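Malate dehydrogenase (Naegleria fowleri, PDB 6UM4) probably catalyses the reversible, NAD(H)-dependent interconversion of malate and oxaloacetate. Local coordinates at residues 356-361 / 372-377; 169-174 / 207-212; 116-121 / 153-158; 107-112 / 330-335; 262-267 / 300-305. All coordinates share one frame; numbering follows the deposited sequence.

Contact 1. Residues 356-361 / 372-377; sequences MAIPSR and CSMPVQ
M356, A357 and I358 pair with M374, S373 and C372 in antiparallel register, the axes of the two short strand segments making an angle of 114°. This is a strongly twisted beta hairpin between strands 353-359 and 371-380, in the domain that follows the NAD-binding domain of malate dehydrogenases. The hydrogen-bonded pairs differ in geometry. I358 N reaches C372 O at 3.1 Å along an almost straight N-H line, yet the donor stands well above the carbonyl plane. In the reverse direction C372 N meets I358 O at 2.9 Å, tilted only modestly from that plane. M374 N then joins M356 O at 3.1 Å, and the same oxygen receives a CA-H...O contact from S373 CA. At the non-hydrogen-bonded pair between them, the CA atoms of A357 and S373 are just 3.6 Å apart.

A357 and S373 place their side chains on one face, where S373 OG is taken up by I276 O and T249 OG1. The other face is apolar and carries M356, I358, C372 and M374. A chi1 of 72° brings I358 CG1 to 3.8 Å from C372 O, and the anti chi2 (-179°) carries CD1 on to 4.2 Å from M374 SD, the two side chains crossing at about a right angle. CD1 also meets V376 CG1, but there the side chains slide past each other in opposite directions. Y384 and V386 of strand 383-386 pack on the same isoleucine. The M356 and V376 side chains cross at about a right angle, with M356 SD 3.7 Å from V376 CG2.

Contact 2. Residues 169-174 / 207-212; sequences DAFRGA and EALNKQ
G173 is the third residue of a type II beta turn running from F171 to A174, and through it the end of helix 167-171 meets the last turn of helix 191-212 in the Rossmann-type NAD-binding domain. G173 N donates to Q212 O at 3.0 Å, arriving from above the carbonyl plane. The turn itself is closed by A174 N on F171 O, and the positive phi of G173 (67°) belongs to that turn type.

F171 supplies the apolar half. With CG beside its backbone N and anti to its carbonyl carbon (chi1 -66°), the ring lies against two successive residues of the longer helix. L209 CG sits over one face, 3.9 Å from the ring centroid in a CH-pi contact that is displaced toward the rim. The CD2 methyl of L209 comes to 3.5 Å from F171 CD1, and A208 CB approaches F171 CD2 obliquely at 3.7 Å.

At the solvent side, R172 and Q212 lie alongside each other and point the same way, with the guanidinium and amide planes perpendicular. Their closest nitrogens, R172 NH2 and Q212 NE2, are 3.6 Å apart and serve different acceptors. NH2 forms a salt bridge with D169 OD1 at 3.1 Å, in the guanidinium plane and on the anti lone pair of the carboxylate, whereas NE2 turns to N168 O.

The buried flank continues into the central parallel sheet: F171 packs on A177 and L179 of strand 176-179 and on T101 of strand 98-102, and L209 also reaches A177.

Contact 3. Residues 116-121 / 153-158; sequences RIANGE and GAFPLL
N119, whose CB touches F155 CE1 at 3.7 Å, sends ND2 weakly to E121 OE1, an oxygen gripped also by R116 NE at 3.0 Å and, weakly, by N119 ND2 of the second subunit. R116 holds E121 side-on through NE and NH2, one nitrogen to each carboxylate oxygen, and its NH1 has a further salt-bridge partner in D337. The amide oxygen of N119 is used as well: OD1 accepts E121 N at 2.8 Å from above the carbonyl plane, making an Asx turn just beyond helix 108-118. A chi1 of 68° puts CG between the backbone N and carbonyl carbon, and the small chi2 (-11°) turns OD1 to E121 N.

Across the contact the meeting is apolar. A118 CB lies 3.4 Å above the F155 ring plane, offset toward the rim, as a CH-pi contact. Over the opposite face, above its centre, stands G153 O, so the ring is held between a methyl and a carbonyl. L157 CD1 presses to 3.5 Å from G120 CA, tight for two carbons, and L158 CD2 adds a lighter contact to A118 CB.

One water joins the backbones: it donates to A118 O at 2.8 Å and accepts from L157 N, within the type I turn from F155 to L158. K341 of the second subunit bonds to G153 O and makes a cation-pi contact with F155. The chemistry thus implies a dimer-facing junction of the NAD-binding domain in which an apolar centre is bordered by the R116-E121 pair and by a lysine of the second subunit, and carbonyl and ring would together help to offset the lysine charge.

Contact 4. Residues 107-112 / 330-335; sequences GQIANS and SSAASA
A332 pushes its CB against the first turn of helix 108-118, touching both Q108 and I109, in a helix-to-helix junction between the Rossmann-type domain and the C-terminal domain. The small side chain of A332 allows the backbones to come close: the CA atoms of I109 and A332 are 4.5 Å apart. G107 occupies the N-cap of helix 108-118, after strand 98-102, where Rossmann folds carry their glycine-rich dinucleotide loop.

Three side chains of this helix meet the alanines in different ways. The Q108 side chain makes its contact through CB, 3.5 Å from A332 CB; the chain then bends at chi2 (-54°), and its amide end leads away from helix 332-348. I109 does the opposite and uses its long branch. CG1 stands beside the backbone N, and a nearly straight chi2 (173°) carries CD1 on until it is 3.8 Å from A335 CB. On the way I109 CG1 passes A332 CB at 4.0 Å, with the CA and O of A332 slightly closer, so the branch spans one turn of the partner helix. S112, one turn on from I109, has OG beside its backbone N and directs it at A333.

The partner helix starts from an inverse gamma turn centred on S331, its N-cap residue, whose side chain makes no capping bond. A333 also packs on F115 of the second subunit, and S334 OG bonds to E149 OE2 of that subunit, so the domain junction borders the dimer interface. S112 OG lies 3.9 Å from A333 CA and 4.0 Å from A333 CB.

Contact 5. Residues 262-267 / 300-305; sequences AKVGCN and NVINDE
K263 reaches V301 through two torsions: CG is anti to the backbone N (chi1 -177°), and a bend at chi2 (76°) redirects CD before the chain runs straight again. V301 answers with CG1 between its own backbone N and carbonyl carbon, which presents that methyl to the lysine. K263 CG and V301 CG1 meet at 3.6 Å, the two side chains crossing at about a right angle. Farther along, K263 CE comes to 4.0 Å from V301 CG2, so both valine methyls touch the aliphatic length of the lysine rather than its ammonium.

V264, the next residue, gathers the remaining contacts. Its CG2 faces three partners: N300 OD1 at 3.8 Å, V301 CG1 at 4.0 Å and I302 CG2 at 4.2 Å. The valines slide past each other in opposite directions, whereas V264 and N300 cross at roughly a right angle.

N300 has its amide turned to a second task. OD1 accepts I302 N at 3.1 Å, nearly straight and in the carbonyl plane on a lone pair, which makes an Asx turn at the start of the 3-10 segment 301-303. This bond helps to orient the amide where the oxygen passes V264.

Taken as a whole, the contact joins the C-terminal end of helix 250-264 to the turn leading into helix 305-317, where D304 caps the new helix through Q306 N. W307 of that helix packs on K263, V301 and I302, and I293 of strand 292-293 lies against V264, N300 and I302.

The five contacts illustrate how a two-domain dehydrogenase is built from local junctions. Contacts 2 and 3 lie within the NAD-binding domain, their centres 23 Å apart, while contacts 1 and 5, 25 Å apart between centres, belong to the C-terminal domain. Contact 4 ties the domains together: along the chain it encloses contacts 2, 3 and 5. It shares helix 108-118 with contact 3, 17 Å away between centres, and both border the second subunit. Contacts 2 and 5 mark the extremes, 45 Å apart between centres. Contact 4 adjoins the probable dinucleotide-binding loop, and contact 1 lies beside I276 and G278, probably near the active site expected between the domains.

Contact 1. Residues 356-361 / 372-377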
# COMPACT_ATOMS: atom_id res chain seq x y z
N MET A 356 5.44 -6.41 20.64
CA MET A 356 5.98 -7.51 19.86
C MET A 356 5.82 -8.77 20.70
O MET A 356 5.99 -8.72 21.92
CB MET A 356 7.48 -7.31 19.55
CG MET A 356 7.79 -6.05 18.69
SD MET A 356 9.57 -5.71 18.58
CE MET A 356 10.09 -6.92 17.35
N ALA A 357 5.47 -9.89 20.05
CA ALA A 357 5.47 -11.21 20.68
C ALA A 357 6.87 -11.80 20.59
O ALA A 357 7.34 -12.13 19.49
CB ALA A 357 4.45 -12.13 20.02
N ILE A 358 7.53 -11.97 21.73
CA ILE A 358 8.96 -12.26 21.76
C ILE A 358 9.20 -13.49 22.62
O ILE A 358 8.34 -13.88 23.43
CB ILE A 358 9.77 -11.04 22.28
CG1 ILE A 358 9.53 -10.87 23.78
CG2 ILE A 358 9.31 -9.75 21.56
CD1 ILE A 358 10.25 -9.69 24.40
N PRO A 359 10.35 -14.16 22.47
CA PRO A 359 10.66 -15.28 23.37
C PRO A 359 10.73 -14.81 24.81
O PRO A 359 11.44 -13.84 25.14
CB PRO A 359 12.02 -15.80 22.88
CG PRO A 359 12.61 -14.65 22.12
CD PRO A 359 11.42 -13.97 21.47
N SER A 360 10.01 -15.49 25.68
CA SER A 360 10.05 -15.16 27.09
C SER A 360 11.37 -15.62 27.71
O SER A 360 11.72 -16.81 27.66
CB SER A 360 8.88 -15.80 27.82
OG SER A 360 9.02 -15.64 29.21
N ARG A 361 12.12 -14.67 28.27
CA ARG A 361 13.20 -14.96 29.20
C ARG A 361 12.77 -14.74 30.65
O ARG A 361 13.60 -14.42 31.51
CB ARG A 361 14.42 -14.09 28.87
CG ARG A 361 14.91 -14.19 27.40
CD ARG A 361 15.51 -15.57 27.09
NE ARG A 361 16.11 -15.64 25.75
CZ ARG A 361 16.80 -16.69 25.28
NH1 ARG A 361 17.13 -17.69 26.08
NH2 ARG A 361 17.29 -16.66 24.05
N CYS A 372 5.55 -14.41 23.81
CA CYS A 372 4.55 -13.66 24.53
C CYS A 372 4.74 -12.19 24.23
O CYS A 372 5.86 -11.69 24.35
CB CYS A 372 4.67 -13.92 26.03
SG CYS A 372 3.48 -13.03 27.03
N SER A 373 3.65 -11.51 23.88
CA SER A 373 3.69 -10.09 23.59
C SER A 373 3.93 -9.30 24.87
O SER A 373 3.40 -9.63 25.94
CB SER A 373 2.38 -9.65 22.93
OG SER A 373 2.41 -8.32 22.45
N MET A 374 4.81 -8.31 24.78
CA MET A 374 5.17 -7.48 25.93
C MET A 374 5.41 -6.07 25.44
O MET A 374 5.78 -5.86 24.28
CB MET A 374 6.43 -8.00 26.63
CG MET A 374 6.41 -9.45 27.04
SD MET A 374 7.93 -9.98 27.88
CE MET A 374 7.80 -11.74 27.55
N PRO A 375 5.29 -5.07 26.31
CA PRO A 375 5.77 -3.72 25.96
C PRO A 375 7.28 -3.74 25.76
O PRO A 375 8.03 -4.16 26.65
CB PRO A 375 5.39 -2.87 27.18
CG PRO A 375 5.24 -3.88 28.32
CD PRO A 375 4.67 -5.11 27.65
N VAL A 376 7.72 -3.31 24.58
CA VAL A 376 9.14 -3.23 24.28
C VAL A 376 9.48 -1.87 23.68
O VAL A 376 8.62 -1.17 23.13
CB VAL A 376 9.63 -4.33 23.33
CG1 VAL A 376 9.21 -5.71 23.84
CG2 VAL A 376 9.14 -4.05 21.89
N GLN A 377 10.75 -1.51 23.81
CA GLN A 377 11.35 -0.41 23.08
C GLN A 377 12.26 -0.99 22.02
O GLN A 377 13.15 -1.78 22.33
CB GLN A 377 12.15 0.51 24.00
CG GLN A 377 12.77 1.66 23.23
CD GLN A 377 13.18 2.79 24.12
OE1 GLN A 377 12.65 2.95 25.22
NE2 GLN A 377 14.11 3.61 23.65

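Contact 2. Residues 169-174 / 207-212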
# COMPACT_ATOMS: atom_id res chain seq x y z
N ASP A 169 15.00 -22.58 -1.64
CA ASP A 169 15.43 -21.47 -2.51
C ASP A 169 15.03 -20.12 -1.93
O ASP A 169 15.82 -19.16 -1.99
CB ASP A 169 14.88 -21.61 -3.94
CG ASP A 169 15.52 -22.77 -4.74
OD1 ASP A 169 16.67 -23.18 -4.45
OD2 ASP A 169 14.89 -23.26 -5.72
N ALA A 170 13.83 -20.03 -1.35
CA ALA A 170 13.30 -18.74 -0.90
C ALA A 170 14.21 -18.05 0.11
O ALA A 170 14.50 -16.86 -0.01
CB ALA A 170 11.89 -18.94 -0.32
N PHE A 171 14.69 -18.79 1.11
CA PHE A 171 15.42 -18.19 2.22
C PHE A 171 16.91 -18.03 1.98
O PHE A 171 17.58 -17.44 2.84
CB PHE A 171 15.23 -19.00 3.49
CG PHE A 171 13.82 -19.00 4.00
CD1 PHE A 171 13.26 -17.84 4.48
CD2 PHE A 171 13.06 -20.16 3.97
CE1 PHE A 171 11.96 -17.83 4.96
CE2 PHE A 171 11.76 -20.16 4.44
CZ PHE A 171 11.20 -18.99 4.93
N ARG A 172 17.44 -18.54 0.87
CA ARG A 172 18.85 -18.34 0.53
C ARG A 172 19.21 -16.86 0.62
O ARG A 172 18.60 -16.02 -0.04
CB ARG A 172 19.17 -18.90 -0.87
CG ARG A 172 20.61 -18.59 -1.35
CD ARG A 172 21.02 -19.29 -2.66
NE ARG A 172 20.69 -20.71 -2.64
CZ ARG A 172 19.67 -21.24 -3.30
NH1 ARG A 172 18.90 -20.48 -4.06
NH2 ARG A 172 19.42 -22.53 -3.19
N GLY A 173 20.20 -16.57 1.46
CA GLY A 173 20.70 -15.22 1.63
C GLY A 173 19.75 -14.24 2.27
O GLY A 173 19.97 -13.03 2.17
N ALA A 174 18.72 -14.71 2.97
CA ALA A 174 17.75 -13.80 3.56
C ALA A 174 18.38 -13.00 4.69
O ALA A 174 19.06 -13.56 5.56
CB ALA A 174 16.53 -14.56 4.05
N GLU A 207 13.74 -24.74 9.74
CA GLU A 207 14.84 -25.56 9.26
C GLU A 207 15.50 -24.92 8.04
O GLU A 207 16.73 -24.85 7.94
CB GLU A 207 14.33 -26.97 8.93
CG GLU A 207 14.10 -27.86 10.15
CD GLU A 207 13.35 -29.14 9.84
OE1 GLU A 207 12.78 -29.25 8.73
OE2 GLU A 207 13.29 -30.02 10.72
N ALA A 208 14.68 -24.43 7.11
CA ALA A 208 15.23 -23.79 5.91
C ALA A 208 15.91 -22.48 6.27
O ALA A 208 16.99 -22.17 5.74
CB ALA A 208 14.11 -23.55 4.88
N LEU A 209 15.29 -21.69 7.16
CA LEU A 209 15.88 -20.44 7.61
C LEU A 209 17.24 -20.68 8.24
O LEU A 209 18.22 -20.00 7.91
CB LEU A 209 14.95 -19.74 8.62
CG LEU A 209 13.85 -18.77 8.14
CD1 LEU A 209 12.77 -18.56 9.22
CD2 LEU A 209 14.41 -17.42 7.71
N ASN A 210 17.32 -21.67 9.14
CA ASN A 210 18.57 -21.92 9.83
C ASN A 210 19.66 -22.27 8.84
O ASN A 210 20.80 -21.81 8.96
CB ASN A 210 18.39 -23.04 10.86
CG ASN A 210 19.47 -23.03 11.91
OD1 ASN A 210 19.42 -22.25 12.85
ND2 ASN A 210 20.48 -23.90 11.75
N LYS A 211 19.31 -23.05 7.81
CA LYS A 211 20.28 -23.50 6.82
C LYS A 211 20.67 -22.40 5.83
O LYS A 211 21.85 -22.23 5.53
CB LYS A 211 19.72 -24.70 6.09
CG LYS A 211 20.49 -25.13 4.89
CD LYS A 211 19.72 -26.18 4.12
CE LYS A 211 20.45 -26.55 2.83
NZ LYS A 211 19.49 -27.17 1.88
N GLN A 212 19.70 -21.63 5.34
CA GLN A 212 19.86 -20.81 4.13
C GLN A 212 20.03 -19.32 4.37
O GLN A 212 20.75 -18.67 3.60
CB GLN A 212 18.66 -21.01 3.21
CG GLN A 212 18.47 -22.43 2.71
CD GLN A 212 19.52 -22.80 1.67
OE1 GLN A 212 20.62 -23.23 2.00
NE2 GLN A 212 19.19 -22.58 0.40

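Contact 3. Residues 116-121 / 153-158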
# COMPACT_ATOMS: atom_id res chain seq x y z
N ARG A 116 4.91 -1.40 -0.15
CA ARG A 116 5.42 -0.58 0.94
C ARG A 116 6.75 -1.10 1.47
O ARG A 116 7.33 -0.51 2.38
CB ARG A 116 4.37 -0.48 2.08
CG ARG A 116 3.09 0.22 1.59
CD ARG A 116 2.02 0.29 2.66
NE ARG A 116 2.41 1.22 3.70
CZ ARG A 116 1.74 1.40 4.84
NH1 ARG A 116 0.64 0.70 5.08
NH2 ARG A 116 2.18 2.27 5.73
N ILE A 117 7.23 -2.20 0.90
CA ILE A 117 8.65 -2.52 0.98
C ILE A 117 9.41 -1.91 -0.20
O ILE A 117 10.41 -1.21 -0.03
CB ILE A 117 8.84 -4.05 1.03
CG1 ILE A 117 8.24 -4.63 2.31
CG2 ILE A 117 10.32 -4.43 0.97
CD1 ILE A 117 8.19 -6.14 2.24
N ALA A 118 8.90 -2.12 -1.41
CA ALA A 118 9.62 -1.68 -2.60
C ALA A 118 9.78 -0.17 -2.63
O ALA A 118 10.75 0.34 -3.20
CB ALA A 118 8.90 -2.16 -3.86
N ASN A 119 8.85 0.57 -2.00
CA ASN A 119 8.92 2.02 -2.03
C ASN A 119 9.97 2.58 -1.09
O ASN A 119 10.21 3.79 -1.10
CB ASN A 119 7.53 2.64 -1.71
CG ASN A 119 7.08 2.40 -0.25
OD1 ASN A 119 7.70 1.62 0.46
ND2 ASN A 119 5.97 3.04 0.16
N GLY A 120 10.63 1.72 -0.30
CA GLY A 120 11.60 2.16 0.68
C GLY A 120 11.04 2.50 2.06
O GLY A 120 11.81 2.91 2.93
N GLU A 121 9.73 2.31 2.28
CA GLU A 121 9.13 2.70 3.56
C GLU A 121 9.56 1.78 4.70
O GLU A 121 9.85 2.24 5.81
CB GLU A 121 7.60 2.73 3.44
CG GLU A 121 6.84 3.14 4.71
CD GLU A 121 5.33 3.09 4.51
OE1 GLU A 121 4.91 2.78 3.37
OE2 GLU A 121 4.57 3.35 5.48
N GLY A 153 5.68 -0.79 -10.75
CA GLY A 153 5.88 0.29 -9.83
C GLY A 153 7.10 1.12 -10.11
O GLY A 153 7.21 2.23 -9.57
N ALA A 154 8.01 0.63 -10.95
CA ALA A 154 9.20 1.38 -11.34
C ALA A 154 9.98 1.84 -10.12
O ALA A 154 10.35 3.01 -9.98
CB ALA A 154 8.82 2.57 -12.23
N PHE A 155 10.21 0.91 -9.20
CA PHE A 155 10.84 1.25 -7.93
C PHE A 155 12.35 1.26 -8.07
O PHE A 155 12.94 0.21 -8.35
CB PHE A 155 10.43 0.28 -6.85
CG PHE A 155 9.00 0.38 -6.44
CD1 PHE A 155 8.56 1.45 -5.68
CD2 PHE A 155 8.10 -0.62 -6.77
CE1 PHE A 155 7.23 1.55 -5.26
CE2 PHE A 155 6.78 -0.55 -6.36
CZ PHE A 155 6.34 0.54 -5.60
N PRO A 156 13.01 2.40 -7.84
CA PRO A 156 14.47 2.42 -7.94
C PRO A 156 15.15 1.50 -6.96
O PRO A 156 16.22 0.96 -7.27
CB PRO A 156 14.80 3.89 -7.65
CG PRO A 156 13.53 4.64 -7.98
CD PRO A 156 12.47 3.72 -7.50
N LEU A 157 14.54 1.28 -5.79
CA LEU A 157 15.18 0.50 -4.74
C LEU A 157 15.05 -1.00 -4.94
O LEU A 157 15.78 -1.76 -4.30
CB LEU A 157 14.60 0.89 -3.37
CG LEU A 157 14.94 2.30 -2.87
CD1 LEU A 157 14.18 2.65 -1.60
CD2 LEU A 157 16.44 2.50 -2.68
N LEU A 158 14.13 -1.45 -5.80
CA LEU A 158 13.85 -2.87 -5.97
C LEU A 158 14.84 -3.45 -6.97
O LEU A 158 14.65 -3.36 -8.18
CB LEU A 158 12.41 -3.08 -6.43
CG LEU A 158 11.90 -4.51 -6.43
CD1 LEU A 158 12.23 -5.20 -5.10
CD2 LEU A 158 10.41 -4.43 -6.62
O HOH W 1 11.97 2.31 -4.78

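Contact 4. Residues 107-112 / 330-335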
# COMPACT_ATOMS: atom_id res chain seq x y z
N GLY A 107 -1.10 -13.47 -1.54
CA GLY A 107 -2.26 -13.15 -0.73
C GLY A 107 -2.58 -11.67 -0.63
O GLY A 107 -1.87 -10.79 -1.13
N GLN A 108 -3.69 -11.39 0.06
CA GLN A 108 -4.19 -10.02 0.15
C GLN A 108 -3.27 -9.15 1.01
O GLN A 108 -2.99 -7.99 0.65
CB GLN A 108 -5.62 -10.02 0.70
CG GLN A 108 -6.64 -10.52 -0.31
CD GLN A 108 -6.58 -9.76 -1.63
OE1 GLN A 108 -6.54 -8.52 -1.66
NE2 GLN A 108 -6.54 -10.51 -2.73
N ILE A 109 -2.74 -9.70 2.10
CA ILE A 109 -1.78 -8.97 2.91
C ILE A 109 -0.54 -8.63 2.09
O ILE A 109 -0.05 -7.49 2.11
CB ILE A 109 -1.42 -9.77 4.18
CG1 ILE A 109 -2.58 -9.76 5.20
CG2 ILE A 109 -0.14 -9.23 4.77
CD1 ILE A 109 -2.32 -10.70 6.39
N ALA A 110 -0.01 -9.61 1.35
CA ALA A 110 1.16 -9.35 0.51
C ALA A 110 0.89 -8.25 -0.51
O ALA A 110 1.76 -7.40 -0.76
CB ALA A 110 1.60 -10.63 -0.21
N ASN A 111 -0.30 -8.23 -1.10
CA ASN A 111 -0.63 -7.23 -2.11
C ASN A 111 -0.41 -5.80 -1.60
O ASN A 111 0.02 -4.93 -2.36
CB ASN A 111 -2.07 -7.43 -2.60
CG ASN A 111 -2.52 -6.35 -3.60
OD1 ASN A 111 -3.27 -5.43 -3.23
ND2 ASN A 111 -2.12 -6.49 -4.85
N SER A 112 -0.66 -5.56 -0.31
CA SER A 112 -0.37 -4.25 0.28
C SER A 112 1.06 -4.16 0.80
O SER A 112 1.68 -3.09 0.71
CB SER A 112 -1.37 -3.92 1.39
OG SER A 112 -2.66 -3.67 0.86
N SER A 330 -11.46 -9.80 5.17
CA SER A 330 -10.64 -9.53 6.34
C SER A 330 -9.75 -8.32 6.09
O SER A 330 -9.59 -7.84 4.96
CB SER A 330 -9.79 -10.75 6.70
OG SER A 330 -8.85 -10.99 5.68
N SER A 331 -9.14 -7.82 7.17
CA SER A 331 -8.44 -6.53 7.15
C SER A 331 -6.99 -6.67 6.66
O SER A 331 -6.04 -6.35 7.37
CB SER A 331 -8.48 -5.92 8.55
OG SER A 331 -8.15 -6.88 9.53
N ALA A 332 -6.84 -7.09 5.41
CA ALA A 332 -5.51 -7.32 4.85
C ALA A 332 -4.65 -6.06 4.85
O ALA A 332 -3.46 -6.11 5.15
CB ALA A 332 -5.64 -7.87 3.44
N ALA A 333 -5.24 -4.92 4.48
CA ALA A 333 -4.44 -3.71 4.33
C ALA A 333 -3.86 -3.27 5.67
O ALA A 333 -2.70 -2.85 5.75
CB ALA A 333 -5.30 -2.60 3.71
N SER A 334 -4.66 -3.31 6.75
CA SER A 334 -4.08 -2.90 8.03
C SER A 334 -3.11 -3.96 8.59
O SER A 334 -2.13 -3.60 9.24
CB SER A 334 -5.18 -2.52 9.04
OG SER A 334 -6.26 -3.44 9.06
N ALA A 335 -3.33 -5.25 8.33
CA ALA A 335 -2.32 -6.22 8.77
C ALA A 335 -0.99 -5.98 8.05
O ALA A 335 0.08 -6.06 8.67
CB ALA A 335 -2.79 -7.66 8.56

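Contact 5. Residues 262-267 / 300-305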
# COMPACT_ATOMS: atom_id res chain seq x y z
N ALA A 262 -10.18 7.43 19.08
CA ALA A 262 -11.58 7.67 18.75
C ALA A 262 -12.41 8.02 19.99
O ALA A 262 -13.21 8.96 19.96
CB ALA A 262 -12.16 6.45 18.03
N LYS A 263 -12.22 7.29 21.09
CA LYS A 263 -13.01 7.53 22.30
C LYS A 263 -12.67 8.87 22.94
O LYS A 263 -13.57 9.62 23.34
CB LYS A 263 -12.80 6.39 23.30
CG LYS A 263 -13.66 6.54 24.55
CD LYS A 263 -15.11 6.18 24.32
CE LYS A 263 -15.91 6.43 25.60
NZ LYS A 263 -17.37 6.24 25.41
N VAL A 264 -11.38 9.17 23.08
CA VAL A 264 -10.93 10.38 23.76
C VAL A 264 -10.95 11.60 22.84
O VAL A 264 -11.07 12.73 23.30
CB VAL A 264 -9.53 10.13 24.33
CG1 VAL A 264 -8.85 11.42 24.76
CG2 VAL A 264 -9.62 9.16 25.48
N GLY A 265 -10.83 11.39 21.52
CA GLY A 265 -10.78 12.51 20.60
C GLY A 265 -9.43 13.19 20.49
O GLY A 265 -9.38 14.39 20.22
N CYS A 266 -8.34 12.45 20.67
CA CYS A 266 -6.99 13.00 20.63
C CYS A 266 -6.30 12.56 19.34
O CYS A 266 -6.86 11.82 18.53
CB CYS A 266 -6.19 12.59 21.86
SG CYS A 266 -5.89 10.79 22.04
N ASN A 267 -5.09 13.08 19.13
CA ASN A 267 -4.26 12.60 18.03
C ASN A 267 -3.53 11.33 18.46
O ASN A 267 -3.34 11.07 19.65
CB ASN A 267 -3.26 13.66 17.60
N ASN A 300 -10.79 11.26 32.70
CA ASN A 300 -10.50 10.68 31.40
C ASN A 300 -10.92 9.22 31.41
O ASN A 300 -10.56 8.48 32.33
CB ASN A 300 -9.02 10.83 31.05
CG ASN A 300 -8.71 10.49 29.61
OD1 ASN A 300 -8.81 9.32 29.21
ND2 ASN A 300 -8.44 11.51 28.81
N VAL A 301 -11.63 8.81 30.36
CA VAL A 301 -12.25 7.49 30.32
C VAL A 301 -11.24 6.34 30.38
O VAL A 301 -11.61 5.23 30.78
CB VAL A 301 -13.13 7.38 29.05
CG1 VAL A 301 -12.27 7.32 27.80
CG2 VAL A 301 -14.05 6.16 29.15
N ILE A 302 -9.97 6.55 30.00
CA ILE A 302 -9.04 5.43 30.03
C ILE A 302 -8.63 5.05 31.45
O ILE A 302 -7.95 4.03 31.65
CB ILE A 302 -7.77 5.67 29.18
CG1 ILE A 302 -6.88 6.77 29.78
CG2 ILE A 302 -8.13 6.00 27.72
CD1 ILE A 302 -5.48 6.80 29.19
N ASN A 303 -9.04 5.82 32.46
CA ASN A 303 -8.88 5.40 33.85
C ASN A 303 -10.00 4.48 34.30
O ASN A 303 -9.87 3.80 35.32
CB ASN A 303 -8.86 6.61 34.78
CG ASN A 303 -7.73 7.58 34.50
OD1 ASN A 303 -6.62 7.18 34.19
ND2 ASN A 303 -8.02 8.87 34.58
N ASP A 304 -11.12 4.49 33.58
CA ASP A 304 -12.35 3.82 33.99
C ASP A 304 -12.23 2.33 33.69
O ASP A 304 -12.34 1.91 32.53
CB ASP A 304 -13.54 4.45 33.28
CG ASP A 304 -14.87 3.86 33.73
OD1 ASP A 304 -14.87 2.85 34.47
OD2 ASP A 304 -15.92 4.43 33.37
N GLU A 305 -12.03 1.53 34.74
CA GLU A 305 -11.81 0.10 34.57
C GLU A 305 -13.04 -0.62 34.01
O GLU A 305 -12.90 -1.68 33.41
CB GLU A 305 -11.40 -0.54 35.91
CG GLU A 305 -11.03 -2.02 35.86
CD GLU A 305 -10.96 -2.63 37.26
OE1 GLU A 305 -10.26 -2.05 38.13
OE2 GLU A 305 -11.62 -3.66 37.49